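Local coordinates for periplasmic binding protein (Veillonella parvula, PDB 4MO9) that probably captures an iron chelate or related solute in the periplasm and delivers it to an ABC transporter, as FepB proteins do, at residues A[56-61]-A[162-167]. Numbering follows the deposited sequence.
Sequences SALMGK and EAIGKA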
loop_
_atom_site.group_PDB
_atom_site.type_symbol
_atom_site.label_atom_id
_atom_site.label_comp_id
_atom_site.label_asym_id
_atom_site.label_seq_id
_atom_site.Cartn_x
_atom_site.Cartn_y
_atom_site.Cartn_z
ATOM N N SER A 56 -10.003 -9.369 -4.308
ATOM C CA SER A 56 -10.409 -9.007 -5.663
ATOM C C SER A 56 -9.519 -9.714 -6.675
ATOM O O SER A 56 -9.986 -10.158 -7.719
ATOM C CB SER A 56 -10.321 -7.494 -5.867
ATOM O OG SER A 56 -11.094 -6.801 -4.904
ATOM N N ALA A 57 -8.231 -9.820 -6.364
ATOM C CA ALA A 57 -7.286 -10.470 -7.270
ATOM C C ALA A 57 -7.543 -11.972 -7.379
ATOM O O ALA A 57 -7.275 -12.584 -8.419
ATOM C CB ALA A 57 -5.861 -10.202 -6.809
ATOM N N LEU A 58 -8.067 -12.563 -6.310
ATOM C CA LEU A 58 -8.373 -13.994 -6.279
ATOM C C LEU A 58 -9.725 -14.308 -6.920
ATOM O O LEU A 58 -9.869 -15.301 -7.647
ATOM C CB LEU A 58 -8.350 -14.497 -4.828
ATOM C CG LEU A 58 -6.958 -14.531 -4.197
ATOM C CD1 LEU A 58 -7.030 -14.570 -2.669
ATOM C CD2 LEU A 58 -6.172 -15.719 -4.718
HETATM N N MSE A 59 -10.721 -13.462 -6.656
HETATM C CA MSE A 59 -12.087 -13.768 -7.076
HETATM C C MSE A 59 -12.473 -13.131 -8.412
HETATM O O MSE A 59 -13.423 -13.579 -9.066
HETATM C CB MSE A 59 -13.090 -13.318 -6.008
HETATM C CG MSE A 59 -12.894 -13.920 -4.622
HETATM SE SE MSE A 59 -13.002 -15.868 -4.626
HETATM C CE MSE A 59 -14.728 -16.096 -5.536
ATOM N N GLY A 60 -11.760 -12.080 -8.812
ATOM C CA GLY A 60 -12.113 -11.389 -10.044
ATOM C C GLY A 60 -13.551 -10.889 -10.009
ATOM O O GLY A 60 -13.961 -10.233 -9.048
ATOM N N LYS A 61 -14.318 -11.215 -11.047
ATOM C CA LYS A 61 -15.688 -10.724 -11.166
ATOM C C LYS A 61 -16.604 -11.268 -10.076
ATOM O O LYS A 61 -17.665 -10.695 -9.817
ATOM C CB LYS A 61 -16.262 -11.074 -12.533
ATOM C CG LYS A 61 -15.700 -10.262 -13.686
ATOM C CD LYS A 61 -16.244 -10.793 -15.008
ATOM C CE LYS A 61 -16.131 -9.764 -16.126
ATOM N NZ LYS A 61 -16.668 -10.286 -17.417
ATOM N N GLU A 162 -1.151 -16.589 0.669
ATOM C CA GLU A 162 -1.469 -18.010 0.739
ATOM C C GLU A 162 -2.665 -18.257 1.671
ATOM O O GLU A 162 -3.572 -19.045 1.339
ATOM C CB GLU A 162 -0.207 -18.765 1.173
ATOM C CG GLU A 162 -0.373 -20.192 1.664
ATOM C CD GLU A 162 0.912 -20.687 2.319
ATOM O OE1 GLU A 162 0.834 -21.315 3.396
ATOM O OE2 GLU A 162 2.003 -20.411 1.760
ATOM N N ALA A 163 -2.693 -17.563 2.814
ATOM C CA ALA A 163 -3.777 -17.752 3.787
ATOM C C ALA A 163 -5.142 -17.278 3.249
ATOM O O ALA A 163 -6.169 -17.960 3.433
ATOM C CB ALA A 163 -3.447 -17.063 5.108
ATOM N N ILE A 164 -5.151 -16.121 2.592
ATOM C CA ILE A 164 -6.381 -15.571 2.031
ATOM C C ILE A 164 -6.877 -16.472 0.901
ATOM O O ILE A 164 -8.076 -16.780 0.817
ATOM C CB ILE A 164 -6.188 -14.134 1.513
ATOM C CG1 ILE A 164 -5.776 -13.206 2.662
ATOM C CG2 ILE A 164 -7.473 -13.630 0.856
ATOM C CD1 ILE A 164 -5.446 -11.777 2.230
ATOM N N GLY A 165 -5.963 -16.915 0.042
ATOM C CA GLY A 165 -6.331 -17.833 -1.023
ATOM C C GLY A 165 -6.904 -19.149 -0.516
ATOM O O GLY A 165 -7.917 -19.646 -1.039
ATOM N N LYS A 166 -6.265 -19.739 0.492
ATOM C CA LYS A 166 -6.727 -21.032 0.981
ATOM C C LYS A 166 -8.095 -20.881 1.653
ATOM O O LYS A 166 -8.965 -21.751 1.518
ATOM C CB LYS A 166 -5.703 -21.662 1.934
ATOM C CG LYS A 166 -6.027 -23.115 2.293
ATOM C CD LYS A 166 -4.847 -23.798 2.970
ATOM C CE LYS A 166 -5.092 -25.298 3.100
ATOM N NZ LYS A 166 -3.982 -25.943 3.845
ATOM N N ALA A 167 -8.288 -19.768 2.357
ATOM C CA ALA A 167 -9.571 -19.477 2.995
ATOM C C ALA A 167 -10.705 -19.397 1.966
ATOM O O ALA A 167 -11.845 -19.816 2.233
ATOM C CB ALA A 167 -9.476 -18.188 3.792
#
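Leu58 bridges helix 52-59 and helix 154-168 by pressing one methyl, CD1, onto a patch made by Ile164 and Gly165. From this atom Ile164 CG2 lies 3.7 Å away, and Gly165 CA sits at the same 3.7 Å from Leu58 CD1, so the methyl rests against a side-chain branch and bare backbone together. Leu58 CA and Gly165 CA lie 6.8 Å apart, the closest pair of CA atoms between the two segments. Leu58 carries CG beside its own backbone N and opposite the carbonyl carbon (chi1 -70°), which carries the isobutyl group toward helix 154-168. On Ile164 the touching branch is CG2, and the two side chains meet at roughly a right angle. The contact is small and purely apolar, with about 100 Å² of surface buried, both sides summed.

The solvent side is looser: Glu162 points away from helix 52-59 and is exposed, as is Lys61 on the other segment. Lys166 also points away, but lies against strand 22-25, where its NZ donates a hydrogen bond to Glu23 O. Gly60, whose N still bonds to Ser56 O at 2.8 Å, is the first residue to leave helical backbone angles, with positive phi (57°). Ala57 O accepts a hydrogen bond from Arg173 NE. Leu58 also packs on Ala174 and Ile177 of helix 171-194, so three helices share this buried leucine; the third is the long helix that probably links the two lobes, as in TroA-like binding proteins, where a single rigid helix joins them.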